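Local coordinates for odorant binding protein OBP69a (Ceratitis capitata, PDB 6HHE), which probably binds and carries small volatile odorants or pheromones, as a secreted, all-helical member of the insect odorant-binding protein family, at residues G23-F29 with N41-F47; D61-H65 with C88-S92; L66-L70 with V81-H85; A11-T15 with T120-E124. All blocks are in the same frame, centred on the assembly; numbering follows the deposited sequence.

Followed from the N terminus, the chain shows how an all-helical fold is closed by contacts of very different span. Contact 4 joins the first helix, 10-22, to the C-terminal tail after 104 intervening residues, and the other three lie nested inside that loop. Contact 1 closes first, setting the start of helix 26-35 against helix 42-55; the tail of contact 4 touches it through Phe-29 and Phe-47. Contact 2 then links the loop before helix 69-72 to the loop after helix 78-88, and contact 3, nested within it, sets the run into helix 69-72 against helix 78-88. Contacts 1 and 3 stand on opposite sides of the chain's centre, about 25 Å between centres.

Contact 1: residues G23-F29 with N41-F47; sequences GVTEDLF and NQRLKCF
The turn from helix 10-22 into helix 26-35 is pinned against the first turns of helix 42-55, a helix-to-helix junction of the all-helical odorant-binding protein fold, and Arg-43 is its polar anchor. NH1 of Arg-43 donates twice: to the backbone O of Gly-23 at 3.0 Å, and to OG1 of Thr-25, also 3.0 Å away. Both bonds are nearly straight, at about 160°, and both acceptors lie close to the guanidinium plane. OG1 of Thr-25 in turn donates to OD1 of Asp-27 at 2.5 Å, so the hydroxyl is held between a cation and a carboxylate. Water 1 completes a second route, donating to OD2 of Asp-27 and accepting from NH2 of Arg-43. A bend at chi3 (-66°) turns the end of the arginine toward Gly-23 and Thr-25, while CD1 of Leu-28 covers one face of its guanidinium, 3.7 Å from NH2.

Away from the arginine the contact is apolar. Phe-29 points its edge at the face of Phe-47 in a T-shaped stack, the planes 74° apart and CZ of Phe-29 above the centre of the Phe-47 ring. CD1 of Leu-44 meets CE1 of Phe-29 at 3.7 Å, and CG1 of Val-24 lies equally near CD1 of Phe-47.

Helix 10-22 lies against the aromatic pair, its Cys-18 and Ile-19 touching Phe-47, while the disulfide from Cys-46 to Cys-97 fastens helix 42-55 to helix 96-110.

Contact 2: residues D61-H65 with C88-S92; sequences DNIVH and CGTQS
Thr-90 turns its side chain toward the 61-65 loop and meets it with two branches, one polar and one apolar. OG1 accepts the backbone N-H of Val-64 at 2.9 Å, a bond with an N-H...O angle of 161°. CG2 instead meets the carbonyl of Asn-62, 3.5 Å from its O. The first torsion of Thr-90 explains the division of labour: with chi1 at -57°, OG1 stands beside its own backbone N and CG2 beside its carbonyl carbon.

Val-64 points back toward the threonine, its CB 3.6 Å from OG1 and its CG2 near both threonine branches. The side chain of Ile-63 comes across that of Thr-90 at about a right angle, bringing CG2 to 3.7 Å from OG1, and the hydroxyl therefore has hydrocarbon close to its single bond across the contact. A valine in place of Thr-90 would probably leave the N-H of Val-64 without its acceptor across the contact. Further along, water 2 spans the two loops, donating to O of Asn-62 and lying 2.6 Å from OG of Ser-92.

The 88-92 loop leaves helix 78-88 through Gly-89, whose phi is positive, and NE2 of Gln-91 bonds back to O of Cys-88. Behind both loops lies helix 96-110: Val-64 touches its Tyr-107, Thr-90 rests on its Thr-99, and Cys-88 is tied to it by the disulfide to Cys-106.

Contact 3: residues L66-L70 with V81-H85; sequences LDNLL and VEELH
Asp-67 lies flat over the imidazole of His-85: its CB sits above the ring centre, 3.8 Å from the centroid and 6° off the normal, a CH-pi contact. The carboxylate follows the same face with its plane only 18° from that of the ring. A chi1 of 55° folds CG of Asp-67 between its own N and carbonyl carbon, and this brings OD1 to 3.6 Å from CE1 of His-85. At the ring edge, water 3 lies in plane, 2.7 Å from ND1, and accepts the N-H of Leu-66. An alanine in place of His-85 would probably uncover the flank of Asp-67 and break the water link to the start of the 66-70 segment.

Here the residues leading into helix 69-72, and the first of that helix, pack on helix 78-88 in the odorant-binding protein fold; Glu-83 of helix 78-88 lines the pocket that holds the 2-(2-methoxyethoxy)ethanol. Leu-66, with CG swung opposite its N, sends CD2 to 3.6 Å from CB of Leu-84. CG1 of Val-81 gathers O of Leu-66, CB of Leu-69 and CD2 of Leu-70.

Contact 4: residues A11-T15 with T120-E124; sequences AKKLT and TTFSE
Phe-122 and Thr-15 are the two residues this contact buries most. The phenylalanine presents its edge to the threonine hydroxyl: CD1 of Phe-122 comes 3.3 Å from OG1 of Thr-15, which lies near the ring plane. That oxygen already donates to O of Ala-11 at 2.9 Å, reaching it from above the carbonyl plane, while the N-H of Thr-15 arrives at the same acceptor from the opposite face. With chi1 at -64°, the hydroxyl stands beside its own N, and the other branch, CG2, comes 3.9 Å from O of Ser-123. Farther along the ring, CE1 of Phe-122 touches CB of Ala-11 at 4.1 Å.

The C-terminal tail here leaves helix 112-121 through an inverse gamma turn centred on Phe-122 and comes to lie against the first helix, 10-22. Helix 42-55 also borders the site, its Val-51 touching both Phe-122 and Leu-14.

Lys-12 contributes the next largest buried surface. Its CB starts away from the tail, but bends at chi2 and chi3 (-82° and 84°) curl the chain back, and NZ donates to O of Ser-123 at 2.7 Å, approaching nearly head-on to the carbonyl. Behind the ammonium, CE of Lys-12 rests 3.4 Å from O of Thr-121.

Contact 1: residues G23-F29 with N41-F47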
loop_
_atom_site.group_PDB
_atom_site.type_symbol
_atom_site.label_atom_id
_atom_site.label_comp_id
_atom_site.label_asym_id
_atom_site.label_seq_id
_atom_site.Cartn_x
_atom_site.Cartn_y
_atom_site.Cartn_z
ATOM N N GLY A 23 -1.690 5.053 14.481
ATOM C CA GLY A 23 -2.375 4.252 15.483
ATOM C C GLY A 23 -2.928 2.917 15.017
ATOM O O GLY A 23 -3.671 2.280 15.780
ATOM N N VAL A 24 -2.561 2.450 13.819
ATOM C CA VAL A 24 -2.905 1.086 13.406
ATOM C C VAL A 24 -2.354 0.092 14.419
ATOM O O VAL A 24 -1.256 0.282 14.979
ATOM C CB VAL A 24 -2.383 0.799 11.983
ATOM C CG1 VAL A 24 -0.863 0.634 11.954
ATOM C CG2 VAL A 24 -3.045 -0.432 11.360
ATOM N N THR A 25 -3.124 -0.957 14.690
ATOM C CA THR A 25 -2.763 -1.955 15.680
ATOM C C THR A 25 -2.574 -3.314 15.016
ATOM O O THR A 25 -3.082 -3.582 13.912
ATOM C CB THR A 25 -3.799 -2.026 16.801
ATOM O OG1 THR A 25 -5.113 -1.999 16.242
ATOM C CG2 THR A 25 -3.666 -0.840 17.724
ATOM N N GLU A 26 -1.786 -4.170 15.677
ATOM C CA GLU A 26 -1.435 -5.473 15.106
ATOM C C GLU A 26 -2.659 -6.339 14.814
ATOM O O GLU A 26 -2.640 -7.109 13.849
ATOM C CB GLU A 26 -0.473 -6.211 16.038
ATOM C CG GLU A 26 0.035 -7.581 15.528
ATOM C CD GLU A 26 0.789 -7.524 14.190
ATOM O OE1 GLU A 26 0.914 -8.578 13.518
ATOM O OE2 GLU A 26 1.262 -6.436 13.805
ATOM N N ASP A 27 -3.742 -6.207 15.589
ATOM C CA ASP A 27 -4.950 -6.985 15.313
ATOM C C ASP A 27 -5.493 -6.733 13.913
ATOM O O ASP A 27 -6.029 -7.665 13.288
ATOM C CB ASP A 27 -6.021 -6.710 16.365
ATOM C CG ASP A 27 -6.465 -5.277 16.373
ATOM O OD1 ASP A 27 -5.620 -4.432 16.709
ATOM O OD2 ASP A 27 -7.636 -4.993 16.046
ATOM N N LEU A 28 -5.330 -5.516 13.387
ATOM C CA LEU A 28 -5.799 -5.216 12.038
ATOM C C LEU A 28 -4.964 -5.925 10.990
ATOM O O LEU A 28 -5.505 -6.426 9.996
ATOM C CB LEU A 28 -5.821 -3.718 11.773
ATOM C CG LEU A 28 -6.741 -2.934 12.711
ATOM C CD1 LEU A 28 -6.682 -1.458 12.467
ATOM C CD2 LEU A 28 -8.176 -3.437 12.559
ATOM N N PHE A 29 -3.647 -5.956 11.178
ATOM C CA PHE A 29 -2.797 -6.686 10.240
ATOM C C PHE A 29 -3.068 -8.185 10.301
ATOM O O PHE A 29 -3.174 -8.861 9.258
ATOM C CB PHE A 29 -1.327 -6.398 10.557
ATOM C CG PHE A 29 -0.877 -4.970 10.268
ATOM C CD1 PHE A 29 -1.133 -4.339 9.058
ATOM C CD2 PHE A 29 -0.146 -4.274 11.233
ATOM C CE1 PHE A 29 -0.655 -3.004 8.820
ATOM C CE2 PHE A 29 0.333 -2.967 10.992
ATOM C CZ PHE A 29 0.063 -2.333 9.807
ATOM N N ASN A 41 -11.103 -0.427 8.379
ATOM C CA ASN A 41 -10.852 0.378 9.560
ATOM C C ASN A 41 -10.015 1.554 9.109
ATOM O O ASN A 41 -9.009 1.394 8.354
ATOM C CB ASN A 41 -10.141 -0.433 10.647
ATOM C CG ASN A 41 -11.035 -1.508 11.268
ATOM O OD1 ASN A 41 -11.067 -2.670 10.832
ATOM N ND2 ASN A 41 -11.743 -1.121 12.317
ATOM N N GLN A 42 -10.413 2.740 9.536
ATOM C CA GLN A 42 -9.731 3.940 9.068
ATOM C C GLN A 42 -8.265 3.968 9.423
ATOM O O GLN A 42 -7.479 4.419 8.604
ATOM C CB GLN A 42 -10.367 5.196 9.667
ATOM C CG GLN A 42 -11.843 5.356 9.279
ATOM C CD GLN A 42 -12.044 5.369 7.770
ATOM O OE1 GLN A 42 -12.689 4.486 7.237
ATOM N NE2 GLN A 42 -11.507 6.377 7.083
ATOM N N ARG A 43 -7.864 3.415 10.579
ATOM C CA ARG A 43 -6.433 3.463 10.895
ATOM C C ARG A 43 -5.607 2.615 9.933
ATOM O O ARG A 43 -4.495 2.999 9.598
ATOM C CB ARG A 43 -6.151 3.007 12.320
ATOM C CG ARG A 43 -6.627 3.983 13.336
ATOM C CD ARG A 43 -6.698 3.362 14.727
ATOM N NE ARG A 43 -7.702 2.318 14.836
ATOM C CZ ARG A 43 -7.445 1.077 15.272
ATOM N NH1 ARG A 43 -6.217 0.702 15.612
ATOM N NH2 ARG A 43 -8.451 0.193 15.310
ATOM N N LEU A 44 -6.165 1.503 9.426
ATOM C CA LEU A 44 -5.450 0.715 8.426
ATOM C C LEU A 44 -5.384 1.467 7.108
ATOM O O LEU A 44 -4.336 1.477 6.457
ATOM C CB LEU A 44 -6.102 -0.628 8.282
ATOM C CG LEU A 44 -5.453 -1.570 7.254
ATOM C CD1 LEU A 44 -3.985 -1.846 7.583
ATOM C CD2 LEU A 44 -6.197 -2.900 7.197
ATOM N N LYS A 45 -6.485 2.116 6.702
ATOM C CA LYS A 45 -6.468 2.906 5.476
ATOM C C LYS A 45 -5.385 3.970 5.564
ATOM O O LYS A 45 -4.633 4.198 4.603
ATOM C CB LYS A 45 -7.842 3.574 5.256
ATOM C CG LYS A 45 -9.012 2.605 5.215
ATOM C CD LYS A 45 -10.279 3.350 4.769
ATOM C CE LYS A 45 -11.374 2.366 4.825
ATOM N NZ LYS A 45 -12.655 3.161 4.670
ATOM N N CYS A 46 -5.288 4.626 6.707
ATOM C CA CYS A 46 -4.317 5.701 6.828
ATOM C C CYS A 46 -2.897 5.184 6.946
ATOM O O CYS A 46 -1.987 5.868 6.470
ATOM C CB CYS A 46 -4.650 6.585 7.996
ATOM S SG CYS A 46 -6.140 7.579 7.708
ATOM N N PHE A 47 -2.686 4.021 7.558
ATOM C CA PHE A 47 -1.366 3.390 7.496
ATOM C C PHE A 47 -0.943 3.169 6.059
ATOM O O PHE A 47 0.208 3.418 5.697
ATOM C CB PHE A 47 -1.387 2.067 8.261
ATOM C CG PHE A 47 -0.136 1.280 8.111
ATOM C CD1 PHE A 47 0.965 1.585 8.896
ATOM C CD2 PHE A 47 -0.061 0.245 7.191
ATOM C CE1 PHE A 47 2.154 0.857 8.708
ATOM C CE2 PHE A 47 1.129 -0.483 6.980
ATOM C CZ PHE A 47 2.230 -0.165 7.772
HETATM O O HOH W 1 -8.344 -2.466 16.446
#

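Contact 2: residues D61-H65 with C88-S92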
loop_
_atom_site.group_PDB
_atom_site.type_symbol
_atom_site.label_atom_id
_atom_site.label_comp_id
_atom_site.label_asym_id
_atom_site.label_seq_id
_atom_site.Cartn_x
_atom_site.Cartn_y
_atom_site.Cartn_z
ATOM N N ASP A 61 -2.485 15.665 -4.372
ATOM C CA ASP A 61 -3.815 15.614 -4.958
ATOM C C ASP A 61 -4.429 14.225 -4.868
ATOM O O ASP A 61 -5.433 13.958 -5.539
ATOM C CB ASP A 61 -3.773 16.067 -6.417
ATOM C CG ASP A 61 -3.443 17.534 -6.562
ATOM O OD1 ASP A 61 -2.239 17.875 -6.610
ATOM O OD2 ASP A 61 -4.394 18.342 -6.633
ATOM N N ASN A 62 -3.833 13.339 -4.075
ATOM C CA ASN A 62 -4.313 11.962 -3.918
ATOM C C ASN A 62 -4.303 11.194 -5.240
ATOM O O ASN A 62 -5.188 10.380 -5.506
ATOM C CB ASN A 62 -5.709 11.922 -3.308
ATOM C CG ASN A 62 -5.766 12.581 -1.972
ATOM O OD1 ASN A 62 -4.795 12.564 -1.217
ATOM N ND2 ASN A 62 -6.906 13.176 -1.662
ATOM N N ILE A 63 -3.304 11.447 -6.082
ATOM C CA ILE A 63 -3.112 10.674 -7.307
ATOM C C ILE A 63 -1.918 9.758 -7.110
ATOM O O ILE A 63 -0.874 10.178 -6.587
ATOM C CB ILE A 63 -2.937 11.572 -8.540
ATOM C CG1 ILE A 63 -4.291 12.151 -8.941
ATOM C CG2 ILE A 63 -2.406 10.773 -9.699
ATOM C CD1 ILE A 63 -4.423 13.591 -8.646
ATOM N N VAL A 64 -2.081 8.500 -7.492
ATOM C CA VAL A 64 -1.044 7.499 -7.281
ATOM C C VAL A 64 -0.114 7.452 -8.482
ATOM O O VAL A 64 -0.570 7.441 -9.626
ATOM C CB VAL A 64 -1.704 6.143 -7.029
ATOM C CG1 VAL A 64 -0.661 5.050 -6.859
ATOM C CG2 VAL A 64 -2.643 6.264 -5.813
ATOM N N HIS A 65 1.183 7.348 -8.217
ATOM C CA HIS A 65 2.206 7.293 -9.271
ATOM C C HIS A 65 3.099 6.094 -9.049
ATOM O O HIS A 65 4.293 6.214 -8.809
ATOM C CB HIS A 65 3.024 8.575 -9.290
ATOM C CG HIS A 65 2.193 9.811 -9.370
ATOM N ND1 HIS A 65 1.524 10.180 -10.519
ATOM C CD2 HIS A 65 1.905 10.755 -8.447
ATOM C CE1 HIS A 65 0.869 11.306 -10.301
ATOM N NE2 HIS A 65 1.080 11.675 -9.050
ATOM N N CYS A 88 -4.656 -0.728 -12.228
ATOM C CA CYS A 88 -5.266 -0.134 -11.053
ATOM C C CYS A 88 -5.212 1.379 -11.055
ATOM O O CYS A 88 -6.158 2.009 -10.572
ATOM C CB CYS A 88 -4.598 -0.661 -9.783
ATOM S SG CYS A 88 -4.902 -2.418 -9.616
ATOM N N GLY A 89 -4.137 1.964 -11.575
ATOM C CA GLY A 89 -4.026 3.421 -11.583
ATOM C C GLY A 89 -4.344 4.003 -10.224
ATOM O O GLY A 89 -3.836 3.545 -9.195
ATOM N N THR A 90 -5.141 5.064 -10.210
ATOM C CA THR A 90 -5.651 5.645 -8.978
ATOM C C THR A 90 -7.111 5.233 -8.838
ATOM O O THR A 90 -7.927 5.485 -9.735
ATOM C CB THR A 90 -5.520 7.171 -8.989
ATOM O OG1 THR A 90 -4.165 7.537 -9.204
ATOM C CG2 THR A 90 -5.984 7.727 -7.657
ATOM N N GLN A 91 -7.441 4.549 -7.743
ATOM C CA GLN A 91 -8.826 4.239 -7.420
ATOM C C GLN A 91 -9.260 5.295 -6.412
ATOM O O GLN A 91 -8.989 5.173 -5.213
ATOM C CB GLN A 91 -8.984 2.831 -6.855
ATOM C CG GLN A 91 -8.608 1.697 -7.827
ATOM C CD GLN A 91 -9.548 1.616 -8.992
ATOM O OE1 GLN A 91 -10.758 1.556 -8.810
ATOM N NE2 GLN A 91 -9.000 1.601 -10.206
ATOM N N SER A 92 -9.932 6.340 -6.892
ATOM C CA SER A 92 -10.147 7.526 -6.068
ATOM C C SER A 92 -11.265 7.333 -5.054
ATOM O O SER A 92 -12.352 6.844 -5.385
ATOM C CB SER A 92 -10.480 8.734 -6.939
ATOM O OG SER A 92 -9.365 9.125 -7.707
HETATM O O HOH W 2 -7.878 10.513 -6.053
#

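Contact 3: residues L66-L70 with V81-H85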
loop_
_atom_site.group_PDB
_atom_site.type_symbol
_atom_site.label_atom_id
_atom_site.label_comp_id
_atom_site.label_asym_id
_atom_site.label_seq_id
_atom_site.Cartn_x
_atom_site.Cartn_y
_atom_site.Cartn_z
ATOM N N LEU A 66 2.510 4.903 -9.116
ATOM C CA LEU A 66 3.295 3.695 -8.933
ATOM C C LEU A 66 4.351 3.557 -10.025
ATOM O O LEU A 66 5.393 2.922 -9.813
ATOM C CB LEU A 66 2.337 2.506 -8.922
ATOM C CG LEU A 66 2.935 1.222 -8.384
ATOM C CD1 LEU A 66 3.041 1.312 -6.877
ATOM C CD2 LEU A 66 2.057 0.064 -8.725
ATOM N N ASP A 67 4.099 4.135 -11.202
ATOM C CA ASP A 67 5.072 4.036 -12.272
ATOM C C ASP A 67 6.409 4.673 -11.909
ATOM O O ASP A 67 7.401 4.390 -12.581
ATOM C CB ASP A 67 4.467 4.615 -13.539
ATOM C CG ASP A 67 3.963 6.039 -13.385
ATOM O OD1 ASP A 67 3.432 6.455 -12.332
ATOM O OD2 ASP A 67 4.050 6.775 -14.384
ATOM N N ASN A 68 6.465 5.456 -10.830
ATOM C CA ASN A 68 7.735 6.019 -10.369
ATOM C C ASN A 68 8.730 4.920 -10.041
ATOM O O ASN A 68 9.934 5.066 -10.279
ATOM C CB ASN A 68 7.500 6.892 -9.142
ATOM C CG ASN A 68 6.928 8.232 -9.501
ATOM O OD1 ASN A 68 6.735 8.532 -10.679
ATOM N ND2 ASN A 68 6.634 9.046 -8.491
ATOM N N LEU A 69 8.237 3.798 -9.525
ATOM C CA LEU A 69 9.113 2.678 -9.192
ATOM C C LEU A 69 9.877 2.153 -10.399
ATOM O O LEU A 69 10.875 1.441 -10.218
ATOM C CB LEU A 69 8.286 1.547 -8.586
ATOM C CG LEU A 69 7.652 1.903 -7.228
ATOM C CD1 LEU A 69 6.867 0.791 -6.648
ATOM C CD2 LEU A 69 8.790 2.307 -6.299
ATOM N N LEU A 70 9.422 2.460 -11.615
ATOM C CA LEU A 70 10.016 1.900 -12.830
ATOM C C LEU A 70 11.378 2.505 -13.121
ATOM O O LEU A 70 12.270 1.824 -13.639
ATOM C CB LEU A 70 9.094 2.132 -14.026
ATOM C CG LEU A 70 7.765 1.386 -14.028
ATOM C CD1 LEU A 70 6.876 2.029 -15.098
ATOM C CD2 LEU A 70 7.945 -0.088 -14.291
ATOM N N VAL A 81 5.329 -4.092 -11.674
ATOM C CA VAL A 81 4.908 -2.719 -11.429
ATOM C C VAL A 81 4.056 -2.191 -12.560
ATOM O O VAL A 81 3.028 -1.547 -12.322
ATOM C CB VAL A 81 6.138 -1.844 -11.195
ATOM C CG1 VAL A 81 5.744 -0.382 -11.174
ATOM C CG2 VAL A 81 6.866 -2.247 -9.948
ATOM N N GLU A 82 4.465 -2.440 -13.809
ATOM C CA GLU A 82 3.660 -1.970 -14.933
ATOM C C GLU A 82 2.250 -2.513 -14.874
ATOM O O GLU A 82 1.300 -1.779 -15.136
ATOM C CB GLU A 82 4.306 -2.354 -16.250
ATOM C CG GLU A 82 5.568 -1.695 -16.487
ATOM C CD GLU A 82 5.994 -1.848 -17.889
ATOM O OE1 GLU A 82 5.459 -2.666 -18.661
ATOM O OE2 GLU A 82 6.889 -1.097 -18.208
ATOM N N GLU A 83 2.097 -3.789 -14.540
ATOM C CA GLU A 83 0.759 -4.362 -14.530
ATOM C C GLU A 83 -0.103 -3.734 -13.442
ATOM O O GLU A 83 -1.291 -3.435 -13.671
ATOM C CB GLU A 83 0.842 -5.875 -14.387
ATOM C CG GLU A 83 -0.528 -6.490 -14.245
ATOM C CD GLU A 83 -0.550 -7.956 -13.916
ATOM O OE1 GLU A 83 0.131 -8.395 -12.996
ATOM O OE2 GLU A 83 -1.317 -8.698 -14.597
ATOM N N LEU A 84 0.459 -3.510 -12.251
ATOM C CA LEU A 84 -0.325 -2.880 -11.180
ATOM C C LEU A 84 -0.706 -1.455 -11.525
ATOM O O LEU A 84 -1.863 -1.039 -11.327
ATOM C CB LEU A 84 0.454 -2.918 -9.869
ATOM C CG LEU A 84 0.669 -4.301 -9.275
ATOM C CD1 LEU A 84 1.673 -4.246 -8.175
ATOM C CD2 LEU A 84 -0.650 -4.833 -8.707
ATOM N N HIS A 85 0.224 -0.715 -12.117
ATOM C CA HIS A 85 -0.034 0.657 -12.497
ATOM C C HIS A 85 -1.098 0.742 -13.580
ATOM O O HIS A 85 -2.057 1.523 -13.471
ATOM C CB HIS A 85 1.280 1.276 -12.995
ATOM C CG HIS A 85 1.066 2.607 -13.609
ATOM N ND1 HIS A 85 0.778 3.726 -12.859
ATOM C CD2 HIS A 85 0.982 2.980 -14.906
ATOM C CE1 HIS A 85 0.562 4.748 -13.671
ATOM N NE2 HIS A 85 0.682 4.323 -14.915
HETATM O O HOH W 3 -0.048 4.429 -10.337
#

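Contact 4: residues A11-T15 with T120-E124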
loop_
_atom_site.group_PDB
_atom_site.type_symbol
_atom_site.label_atom_id
_atom_site.label_comp_id
_atom_site.label_asym_id
_atom_site.label_seq_id
_atom_site.Cartn_x
_atom_site.Cartn_y
_atom_site.Cartn_z
ATOM N N ALA A 11 12.668 -0.627 5.477
ATOM C CA ALA A 11 11.236 -0.912 5.481
ATOM C C ALA A 11 10.689 -0.984 6.898
ATOM O O ALA A 11 9.576 -0.515 7.169
ATOM C CB ALA A 11 10.958 -2.214 4.734
ATOM N N LYS A 12 11.454 -1.566 7.817
ATOM C CA LYS A 12 11.014 -1.617 9.205
ATOM C C LYS A 12 10.994 -0.229 9.836
ATOM O O LYS A 12 10.092 0.079 10.625
ATOM C CB LYS A 12 11.903 -2.573 9.998
ATOM C CG LYS A 12 11.790 -4.038 9.557
ATOM C CD LYS A 12 10.576 -4.753 10.175
ATOM C CE LYS A 12 9.280 -4.533 9.406
ATOM N NZ LYS A 12 8.099 -4.715 10.294
ATOM N N LYS A 13 11.974 0.621 9.506
ATOM C CA LYS A 13 11.944 2.003 9.976
ATOM C C LYS A 13 10.686 2.703 9.492
ATOM O O LYS A 13 10.001 3.387 10.263
ATOM C CB LYS A 13 13.182 2.760 9.494
ATOM C CG LYS A 13 14.471 2.315 10.159
ATOM C CD LYS A 13 15.652 3.201 9.790
ATOM C CE LYS A 13 15.965 3.150 8.300
ATOM N NZ LYS A 13 17.306 3.737 7.988
ATOM N N LEU A 14 10.381 2.551 8.205
ATOM C CA LEU A 14 9.194 3.167 7.624
ATOM C C LEU A 14 7.921 2.662 8.309
ATOM O O LEU A 14 7.027 3.451 8.670
ATOM C CB LEU A 14 9.189 2.875 6.122
ATOM C CG LEU A 14 8.332 3.701 5.170
ATOM C CD1 LEU A 14 8.915 3.623 3.773
ATOM C CD2 LEU A 14 6.966 3.151 5.155
ATOM N N THR A 15 7.813 1.336 8.478
ATOM C CA THR A 15 6.633 0.740 9.103
ATOM C C THR A 15 6.433 1.281 10.505
ATOM O O THR A 15 5.302 1.605 10.891
ATOM C CB THR A 15 6.771 -0.786 9.143
ATOM O OG1 THR A 15 6.809 -1.257 7.809
ATOM C CG2 THR A 15 5.575 -1.461 9.865
ATOM N N THR A 120 3.206 -8.763 4.631
ATOM C CA THR A 120 3.986 -9.258 5.751
ATOM C C THR A 120 5.132 -8.294 6.048
ATOM O O THR A 120 5.471 -8.066 7.219
ATOM C CB THR A 120 4.482 -10.680 5.483
ATOM O OG1 THR A 120 3.462 -11.451 4.828
ATOM C CG2 THR A 120 4.734 -11.356 6.803
ATOM N N THR A 121 5.683 -7.672 5.013
ATOM C CA THR A 121 6.802 -6.744 5.176
ATOM C C THR A 121 6.372 -5.526 5.967
ATOM O O THR A 121 6.902 -5.242 7.049
ATOM C CB THR A 121 7.296 -6.282 3.794
ATOM O OG1 THR A 121 7.813 -7.378 3.034
ATOM C CG2 THR A 121 8.355 -5.192 3.903
ATOM N N PHE A 122 5.403 -4.791 5.424
ATOM C CA PHE A 122 4.873 -3.581 6.052
ATOM C C PHE A 122 3.802 -3.954 7.076
ATOM O O PHE A 122 2.617 -3.667 6.924
ATOM C CB PHE A 122 4.335 -2.640 4.983
ATOM C CG PHE A 122 5.411 -2.116 4.046
ATOM C CD1 PHE A 122 6.355 -1.206 4.498
ATOM C CD2 PHE A 122 5.488 -2.533 2.724
ATOM C CE1 PHE A 122 7.349 -0.720 3.652
ATOM C CE2 PHE A 122 6.488 -2.041 1.880
ATOM C CZ PHE A 122 7.407 -1.129 2.350
ATOM N N SER A 123 4.257 -4.656 8.109
ATOM C CA SER A 123 3.434 -5.161 9.192
ATOM C C SER A 123 4.262 -5.165 10.464
ATOM O O SER A 123 5.491 -5.275 10.430
ATOM C CB SER A 123 2.918 -6.580 8.908
ATOM O OG SER A 123 2.399 -7.168 10.085
ATOM N N GLU A 124 3.566 -5.069 11.589
ATOM C CA GLU A 124 4.188 -4.919 12.899
ATOM C C GLU A 124 4.607 -6.274 13.448
ATOM O O GLU A 124 5.650 -6.800 13.072
ATOM C CB GLU A 124 3.211 -4.219 13.848
ATOM C CG GLU A 124 3.762 -3.737 15.172
ATOM C CD GLU A 124 2.707 -2.971 15.963
ATOM O OE1 GLU A 124 1.584 -2.786 15.439
ATOM O OE2 GLU A 124 2.991 -2.555 17.106
#